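Local atomic coordinates of N-isopropylammelide isopropylaminohydrolase (Burkholderia multivorans ATCC 17616, PDB entry 6NBO), a protein that belongs to the amidohydrolase family of TIM-barrel metal-dependent hydrolases and carries bound zinc ions. Residues P287-C292 and M327-R332. Residues are numbered along the deposited sequence; the frame is centred on the assembly and turned at random.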
ATOM      1  N   PRO A 287       3.659  -9.815  12.363  1.00 31.35           N
ATOM      2  CA  PRO A 287       4.273 -10.916  11.612  1.00 36.51           C
ATOM      3  C   PRO A 287       5.743 -10.613  11.351  1.00 37.48           C
ATOM      4  O   PRO A 287       6.114  -9.494  10.980  1.00 33.10           O
ATOM      5  CB  PRO A 287       3.455 -10.975  10.316  1.00 30.63           C
ATOM      6  CG  PRO A 287       2.744  -9.665  10.234  1.00 40.48           C
ATOM      7  CD  PRO A 287       2.535  -9.202  11.640  1.00 30.26           C
ATOM      8  N   SER A 288       6.587 -11.605  11.600  1.00 28.25           N
ATOM      9  CA  SER A 288       7.996 -11.490  11.256  1.00 26.42           C
ATOM     10  C   SER A 288       8.137 -11.432   9.740  1.00 32.86           C
ATOM     11  O   SER A 288       7.680 -12.336   9.031  1.00 26.74           O
ATOM     12  CB  SER A 288       8.770 -12.671  11.833  1.00 31.71           C
ATOM     13  OG  SER A 288      10.044 -12.790  11.228  1.00 30.73           O
ATOM     14  N   VAL A 289       8.750 -10.358   9.236  1.00 28.05           N
ATOM     15  CA  VAL A 289       8.989 -10.261   7.799  1.00 24.83           C
ATOM     16  C   VAL A 289       9.823 -11.441   7.311  1.00 26.64           C
ATOM     17  O   VAL A 289       9.522 -12.047   6.274  1.00 29.26           O
ATOM     18  CB  VAL A 289       9.647  -8.911   7.463  1.00 28.38           C
ATOM     19  CG1 VAL A 289      10.132  -8.901   6.040  1.00 25.23           C
ATOM     20  CG2 VAL A 289       8.649  -7.784   7.690  1.00 22.81           C
ATOM     21  N   LEU A 290      10.863 -11.813   8.065  1.00 25.92           N
ATOM     22  CA  LEU A 290      11.696 -12.934   7.635  1.00 26.25           C
ATOM     23  C   LEU A 290      10.962 -14.272   7.715  1.00 30.07           C
ATOM     24  O   LEU A 290      11.221 -15.162   6.899  1.00 31.25           O
ATOM     25  CB  LEU A 290      12.987 -12.979   8.458  1.00 26.71           C
ATOM     26  CG  LEU A 290      13.880 -11.758   8.205  1.00 28.98           C
ATOM     27  CD1 LEU A 290      15.210 -11.908   8.911  1.00 35.45           C
ATOM     28  CD2 LEU A 290      14.088 -11.548   6.713  1.00 33.21           C
ATOM     29  N   ALA A 291      10.060 -14.453   8.684  1.00 26.65           N
ATOM     30  CA  ALA A 291       9.289 -15.696   8.716  1.00 30.11           C
ATOM     31  C   ALA A 291       8.346 -15.793   7.524  1.00 28.18           C
ATOM     32  O   ALA A 291       8.213 -16.863   6.915  1.00 27.31           O
ATOM     33  CB  ALA A 291       8.507 -15.819  10.025  1.00 30.54           C
ATOM     34  N   CYS A 292       7.667 -14.694   7.183  1.00 24.46           N
ATOM     35  CA  CYS A 292       6.852 -14.679   5.973  1.00 28.25           C
ATOM     36  C   CYS A 292       7.692 -15.016   4.749  1.00 28.62           C
ATOM     37  O   CYS A 292       7.323 -15.882   3.944  1.00 29.36           O
ATOM     38  CB  CYS A 292       6.188 -13.311   5.802  1.00 29.41           C
ATOM     39  SG  CYS A 292       5.047 -12.920   7.122  1.00 30.56           S
ATOM     40  N   MET A 327      13.395  -1.414  11.393  1.00 26.79           N
ATOM     41  CA  MET A 327      13.604  -1.242  12.830  1.00 23.23           C
ATOM     42  C   MET A 327      12.726  -2.189  13.631  1.00 24.69           C
ATOM     43  O   MET A 327      13.189  -2.838  14.576  1.00 27.00           O
ATOM     44  CB  MET A 327      13.306   0.210  13.237  1.00 23.06           C
ATOM     45  CG  MET A 327      14.283   1.233  12.703  1.00 25.97           C
ATOM     46  SD  MET A 327      13.684   2.912  13.082  1.00 31.89           S
ATOM     47  CE  MET A 327      15.229   3.798  13.182  1.00 34.63           C
ATOM     48  N   ARG A 328      11.445  -2.270  13.271  1.00 25.13           N
ATOM     49  CA  ARG A 328      10.523  -3.124  14.011  1.00 27.49           C
ATOM     50  C   ARG A 328      10.957  -4.581  13.960  1.00 31.47           C
ATOM     51  O   ARG A 328      10.743  -5.324  14.923  1.00 26.86           O
ATOM     52  CB  ARG A 328       9.106  -2.967  13.458  1.00 27.27           C
ATOM     53  CG  ARG A 328       8.041  -3.781  14.191  1.00 28.88           C
ATOM     54  CD  ARG A 328       7.854  -3.307  15.637  1.00 33.12           C
ATOM     55  NE  ARG A 328       6.864  -4.101  16.365  1.00 32.96           N
ATOM     56  CZ  ARG A 328       7.126  -5.259  16.963  1.00 40.48           C
ATOM     57  NH1 ARG A 328       8.355  -5.763  16.919  1.00 41.28           N
ATOM     58  NH2 ARG A 328       6.163  -5.913  17.605  1.00 39.11           N
ATOM     59  N   ASN A 329      11.579  -5.002  12.863  1.00 24.26           N
ATOM     60  CA  ASN A 329      12.030  -6.377  12.708  1.00 24.45           C
ATOM     61  C   ASN A 329      13.477  -6.572  13.144  1.00 26.94           C
ATOM     62  O   ASN A 329      14.037  -7.652  12.920  1.00 29.83           O
ATOM     63  CB  ASN A 329      11.836  -6.820  11.256  1.00 29.91           C
ATOM     64  CG  ASN A 329      10.396  -7.201  10.955  1.00 26.35           C
ATOM     65  OD1 ASN A 329      10.044  -8.373  10.986  1.00 28.00           O
ATOM     66  ND2 ASN A 329       9.551  -6.206  10.676  1.00 21.87           N
ATOM     67  N   ASP A 330      14.080  -5.558  13.775  1.00 25.04           N
ATOM     68  CA  ASP A 330      15.440  -5.632  14.314  1.00 30.78           C
ATOM     69  C   ASP A 330      16.465  -5.884  13.211  1.00 30.87           C
ATOM     70  O   ASP A 330      17.487  -6.535  13.431  1.00 32.41           O
ATOM     71  CB  ASP A 330      15.545  -6.702  15.412  1.00 31.67           C
ATOM     72  CG  ASP A 330      16.670  -6.423  16.397  1.00 41.11           C
ATOM     73  OD1 ASP A 330      17.228  -5.306  16.377  1.00 42.08           O
ATOM     74  OD2 ASP A 330      16.994  -7.326  17.191  1.00 46.10           O
ATOM     75  N   PHE A 331      16.194  -5.389  12.008  1.00 27.49           N
ATOM     76  CA  PHE A 331      17.147  -5.530  10.913  1.00 26.23           C
ATOM     77  C   PHE A 331      18.365  -4.643  11.153  1.00 32.81           C
ATOM     78  O   PHE A 331      18.237  -3.495  11.584  1.00 31.62           O
ATOM     79  CB  PHE A 331      16.493  -5.146   9.582  1.00 23.13           C
ATOM     80  CG  PHE A 331      15.466  -6.139   9.071  1.00 29.10           C
ATOM     81  CD1 PHE A 331      15.258  -7.355   9.704  1.00 28.93           C
ATOM     82  CD2 PHE A 331      14.726  -5.846   7.934  1.00 27.09           C
ATOM     83  CE1 PHE A 331      14.310  -8.251   9.217  1.00 32.11           C
ATOM     84  CE2 PHE A 331      13.783  -6.735   7.433  1.00 29.46           C
ATOM     85  CZ  PHE A 331      13.580  -7.948   8.082  1.00 28.46           C
ATOM     86  N   ARG A 332      19.559  -5.177  10.872  1.00 27.81           N
ATOM     87  CA  ARG A 332      20.772  -4.370  10.943  1.00 27.88           C
ATOM     88  C   ARG A 332      21.598  -4.538   9.675  1.00 32.43           C
ATOM     89  O   ARG A 332      22.267  -3.598   9.236  1.00 27.55           O
ATOM     90  CB  ARG A 332      21.628  -4.743  12.158  1.00 31.86           C
ATOM     91  CG  ARG A 332      20.901  -4.778  13.491  1.00 49.39           C
ATOM     92  CD  ARG A 332      20.957  -3.444  14.230  1.00 69.89           C
ATOM     93  NE  ARG A 332      20.295  -3.531  15.533  1.00 83.61           N
ATOM     94  CZ  ARG A 332      20.904  -3.384  16.707  1.00 84.48           C
ATOM     95  NH1 ARG A 332      22.202  -3.118  16.764  1.00 76.86           N
ATOM     96  NH2 ARG A 332      20.206  -3.492  17.831  1.00 86.77           N
TER
HETATM   97  O   HOH W   1       6.628  -6.685  10.529  1.00 30.91           O
HETATM   98  O   HOH W   2      11.600 -10.547  10.738  1.00 26.18           O
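Asn329 meets Val289 with its CG anti to the backbone carbonyl carbon, beside the backbone N (chi1 -79°), and Phe331 reaches Leu290 with its CG placed the same way (chi1 -71°). Asn329 OD1 accepts the backbone N-H of Val289, first residue of helix 289-295, with Val289 N to Asn329 OD1 2.9 Å and a nearly straight N-H...O angle of 166°; the donor lies tilted from the carbonyl plane. The Asn329 and Val289 side chains cross at about a right angle, Asn329 ND2 lying 3.5 Å from Val289 CG2. Two waters extend this grip: one takes a hydrogen bond from Asn329 ND2 and gives one to Pro287 O, while the other donates to Asn329 OD1 at 2.7 Å, accepts from Leu290 N and bonds Ser288 OG. Ser288 is the N-cap, its OG accepting from Ala291 N at 3.0 Å. Among the apolar groups, Leu290 and Phe331 reach tip to tip, Leu290 CG lying 3.7 Å from Phe331 CE1, and Val289 CB approaches Phe331 CZ at 4.1 Å. Asn329 CB sits over one ring face, offset toward the rim. Asn329 also donates through ND2 to Ile325 O, and Phe331 N bonds Ala326 O in the Schellman motif that ends helix 318-328, with Asp330 at C-prime. Helix 334-342 adds Leu337 and Ala340 against Phe331. The contact thus joins the C-terminal end of one helix to the N-terminal end of another: OD1 and a water occupy the first N-H groups of helix 289-295, whose dipole would probably favour the partly negative carbonyl oxygen there.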